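Long-range contact in DNA ligase (Alteromonas mediterranea, PDB 6GDR), which probably seals nicks in duplex DNA as a minimal Lig E ligase, working through an adenylated intermediate with ATP as the likely nucleotide donor: residues D43-R48 and W65-I70. Numbering follows the deposited sequence.
Sequences DGTELR and WPKATI
The carbonyl oxygen of G44 accepts the hydrogen bond that links 43-48 to 65-70, with K67 NZ as donor at 3.1 Å from G44 O. The acceptor sits in the beta-hairpin turn joining strands 38-42 and 47-48 at one border of a mixed sheet in the ATP-dependent ligase (nucleotidyltransferase) domain; the donor belongs to the loop entering strand 70-75. A lysine can serve a neighbouring loop by folding back, and K67 illustrates how: its chain bends at chi2 (-65°) and chi3 (-63°), which bring CD and CE each to 3.6 Å from G44 O, and an extended chi4 then carries NZ to the oxygen. The ammonium stands well above the carbonyl plane, and T45 OG1 lies 3.5 Å from K67 NZ, a near neighbour rather than a second bond.

The backbone of G44 turns with a positive phi, a conformation that suits glycine, and its bare CA lets the other loop come close: the CA atoms of G44 and K67 are 4.3 Å apart, and G44 CA lies 3.9 Å from P66 O. Inside the turn, D43 N donates to E46 O.

Beneath the loops the contact becomes apolar. The side chain of W65 leaves the backbone toward the hairpin, and the edge of its six-membered ring meets L47, while NE1 bonds to T160 OG1. W42 and F161 pack edge-to-face with this indole, and W42 NE1 also donates to P66 O, so the strand before the turn holds the incoming loop too. L47 crosses W65 at about a right angle, its methyl CD2 resting near the ring plane, 3.9 Å from W65 CZ3.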
ATOM      1  N   ASP D  43       4.060  -4.099  19.019  1.00 76.08           N
ATOM      2  CA  ASP D  43       5.213  -4.312  19.886  1.00 70.35           C
ATOM      3  C   ASP D  43       4.937  -5.299  21.013  1.00 74.55           C
ATOM      4  O   ASP D  43       5.850  -5.590  21.793  1.00 73.57           O
ATOM      5  CB  ASP D  43       5.658  -2.968  20.477  1.00 70.37           C
ATOM      6  CG  ASP D  43       7.007  -3.045  21.160  1.00 72.89           C
ATOM      7  OD1 ASP D  43       7.720  -4.051  20.968  1.00110.77           O
ATOM      8  OD2 ASP D  43       7.354  -2.096  21.894  1.00 85.64           O
ATOM      9  N   GLY D  44       3.717  -5.820  21.121  1.00 76.06           N
ATOM     10  CA  GLY D  44       3.334  -6.601  22.280  1.00 58.23           C
ATOM     11  C   GLY D  44       2.761  -5.693  23.348  1.00 68.37           C
ATOM     12  O   GLY D  44       1.928  -6.114  24.157  1.00 72.54           O
ATOM     13  N   THR D  45       3.210  -4.435  23.348  1.00 65.96           N
ATOM     14  CA  THR D  45       2.682  -3.405  24.229  1.00 62.40           C
ATOM     15  C   THR D  45       2.132  -2.200  23.486  1.00 68.26           C
ATOM     16  O   THR D  45       1.331  -1.460  24.064  1.00 61.02           O
ATOM     17  CB  THR D  45       3.773  -2.911  25.196  1.00 59.07           C
ATOM     18  OG1 THR D  45       4.383  -4.028  25.855  1.00 88.88           O
ATOM     19  CG2 THR D  45       3.190  -1.968  26.245  1.00 61.81           C
ATOM     20  N   GLU D  46       2.521  -1.986  22.231  1.00 69.09           N
ATOM     21  CA  GLU D  46       2.298  -0.702  21.586  1.00 57.62           C
ATOM     22  C   GLU D  46       2.274  -0.888  20.074  1.00 65.99           C
ATOM     23  O   GLU D  46       2.982  -1.738  19.530  1.00 62.26           O
ATOM     24  CB  GLU D  46       3.397   0.286  21.991  1.00 60.94           C
ATOM     25  CG  GLU D  46       3.177   1.717  21.557  1.00 75.90           C
ATOM     26  CD  GLU D  46       4.310   2.620  22.003  1.00 78.77           C
ATOM     27  OE1 GLU D  46       5.461   2.138  22.072  1.00 63.72           O
ATOM     28  OE2 GLU D  46       4.052   3.806  22.297  1.00 86.80           O
ATOM     29  N   LEU D  47       1.450  -0.083  19.409  1.00 63.03           N
ATOM     30  CA  LEU D  47       1.394  -0.036  17.955  1.00 48.22           C
ATOM     31  C   LEU D  47       2.232   1.128  17.440  1.00 47.54           C
ATOM     32  O   LEU D  47       2.307   2.186  18.070  1.00 50.61           O
ATOM     33  CB  LEU D  47      -0.046   0.118  17.465  1.00 50.48           C
ATOM     34  CG  LEU D  47      -0.963  -1.098  17.582  1.00 55.39           C
ATOM     35  CD1 LEU D  47      -2.409  -0.679  17.375  1.00 48.24           C
ATOM     36  CD2 LEU D  47      -0.567  -2.167  16.575  1.00 61.52           C
ATOM     37  N   ARG D  48       2.854   0.928  16.280  1.00 53.75           N
ATOM     38  CA  ARG D  48       3.692   1.962  15.690  1.00 44.64           C
ATOM     39  C   ARG D  48       3.660   1.843  14.174  1.00 56.30           C
ATOM     40  O   ARG D  48       3.508   0.749  13.624  1.00 45.87           O
ATOM     41  CB  ARG D  48       5.133   1.876  16.204  1.00 50.84           C
ATOM     42  CG  ARG D  48       5.263   2.172  17.687  1.00 66.01           C
ATOM     43  CD  ARG D  48       6.706   2.405  18.087  1.00 70.92           C
ATOM     44  NE  ARG D  48       6.815   2.894  19.460  1.00 87.98           N
ATOM     45  CZ  ARG D  48       6.770   4.177  19.815  1.00 75.11           C
ATOM     46  NH1 ARG D  48       6.618   5.128  18.903  1.00 66.67           N
ATOM     47  NH2 ARG D  48       6.877   4.510  21.093  1.00 86.11           N
ATOM     48  N   TRP D  65      -4.294  -8.821  23.282  1.00 74.80           N
ATOM     49  CA  TRP D  65      -3.505  -9.175  22.117  1.00 65.13           C
ATOM     50  C   TRP D  65      -2.292 -10.002  22.543  1.00 56.14           C
ATOM     51  O   TRP D  65      -1.869  -9.952  23.700  1.00 72.91           O
ATOM     52  CB  TRP D  65      -3.046  -7.921  21.372  1.00 70.52           C
ATOM     53  CG  TRP D  65      -4.094  -7.311  20.490  1.00 69.74           C
ATOM     54  CD1 TRP D  65      -5.444  -7.491  20.571  1.00 65.80           C
ATOM     55  CD2 TRP D  65      -3.873  -6.425  19.386  1.00 66.08           C
ATOM     56  NE1 TRP D  65      -6.078  -6.769  19.587  1.00 66.57           N
ATOM     57  CE2 TRP D  65      -5.134  -6.107  18.847  1.00 61.94           C
ATOM     58  CE3 TRP D  65      -2.730  -5.870  18.803  1.00 63.95           C
ATOM     59  CZ2 TRP D  65      -5.285  -5.256  17.753  1.00 64.86           C
ATOM     60  CZ3 TRP D  65      -2.881  -5.028  17.717  1.00 61.89           C
ATOM     61  CH2 TRP D  65      -4.148  -4.729  17.203  1.00 62.84           C
ATOM     62  N   PRO D  66      -1.715 -10.775  21.622  1.00 58.04           N
ATOM     63  CA  PRO D  66      -0.529 -11.568  21.971  1.00 62.27           C
ATOM     64  C   PRO D  66       0.621 -10.688  22.438  1.00 69.25           C
ATOM     65  O   PRO D  66       0.635  -9.471  22.240  1.00 70.64           O
ATOM     66  CB  PRO D  66      -0.183 -12.290  20.662  1.00 65.65           C
ATOM     67  CG  PRO D  66      -1.447 -12.291  19.878  1.00 55.76           C
ATOM     68  CD  PRO D  66      -2.155 -11.024  20.238  1.00 60.58           C
ATOM     69  N   LYS D  67       1.600 -11.330  23.069  1.00 64.63           N
ATOM     70  CA  LYS D  67       2.801 -10.651  23.555  1.00 65.30           C
ATOM     71  C   LYS D  67       3.992 -10.963  22.649  1.00 65.47           C
ATOM     72  O   LYS D  67       5.032 -11.464  23.077  1.00 81.01           O
ATOM     73  CB  LYS D  67       3.085 -11.055  25.000  1.00 66.68           C
ATOM     74  CG  LYS D  67       1.999 -10.652  25.994  1.00 77.90           C
ATOM     75  CD  LYS D  67       1.848  -9.138  26.124  1.00 71.82           C
ATOM     76  CE  LYS D  67       3.114  -8.484  26.660  1.00 84.55           C
ATOM     77  NZ  LYS D  67       2.913  -7.042  26.973  1.00 76.83           N
ATOM     78  N   ALA D  68       3.819 -10.651  21.366  1.00 71.70           N
ATOM     79  CA  ALA D  68       4.844 -10.888  20.362  1.00 63.44           C
ATOM     80  C   ALA D  68       4.863  -9.718  19.389  1.00 65.87           C
ATOM     81  O   ALA D  68       4.017  -8.821  19.443  1.00 56.59           O
ATOM     82  CB  ALA D  68       4.604 -12.207  19.616  1.00 65.09           C
ATOM     83  N   THR D  69       5.848  -9.735  18.494  1.00 72.78           N
ATOM     84  CA  THR D  69       5.988  -8.699  17.479  1.00 62.94           C
ATOM     85  C   THR D  69       5.282  -9.142  16.204  1.00 61.82           C
ATOM     86  O   THR D  69       5.561 -10.223  15.676  1.00 51.28           O
ATOM     87  CB  THR D  69       7.463  -8.407  17.199  1.00 67.74           C
ATOM     88  OG1 THR D  69       8.122  -8.065  18.423  1.00 62.22           O
ATOM     89  CG2 THR D  69       7.606  -7.249  16.217  1.00 70.32           C
ATOM     90  N   ILE D  70       4.366  -8.306  15.716  1.00 48.05           N
ATOM     91  CA  ILE D  70       3.530  -8.640  14.568  1.00 61.33           C
ATOM     92  C   ILE D  70       3.389  -7.408  13.685  1.00 65.11           C
ATOM     93  O   ILE D  70       3.197  -6.293  14.182  1.00 52.84           O
ATOM     94  CB  ILE D  70       2.141  -9.154  15.008  1.00 58.42           C
ATOM     95  CG1 ILE D  70       2.281 -10.384  15.913  1.00 56.97           C
ATOM     96  CG2 ILE D  70       1.284  -9.486  13.787  1.00 54.77           C
ATOM     97  CD1 ILE D  70       0.985 -10.829  16.565  1.00 52.80           C
TER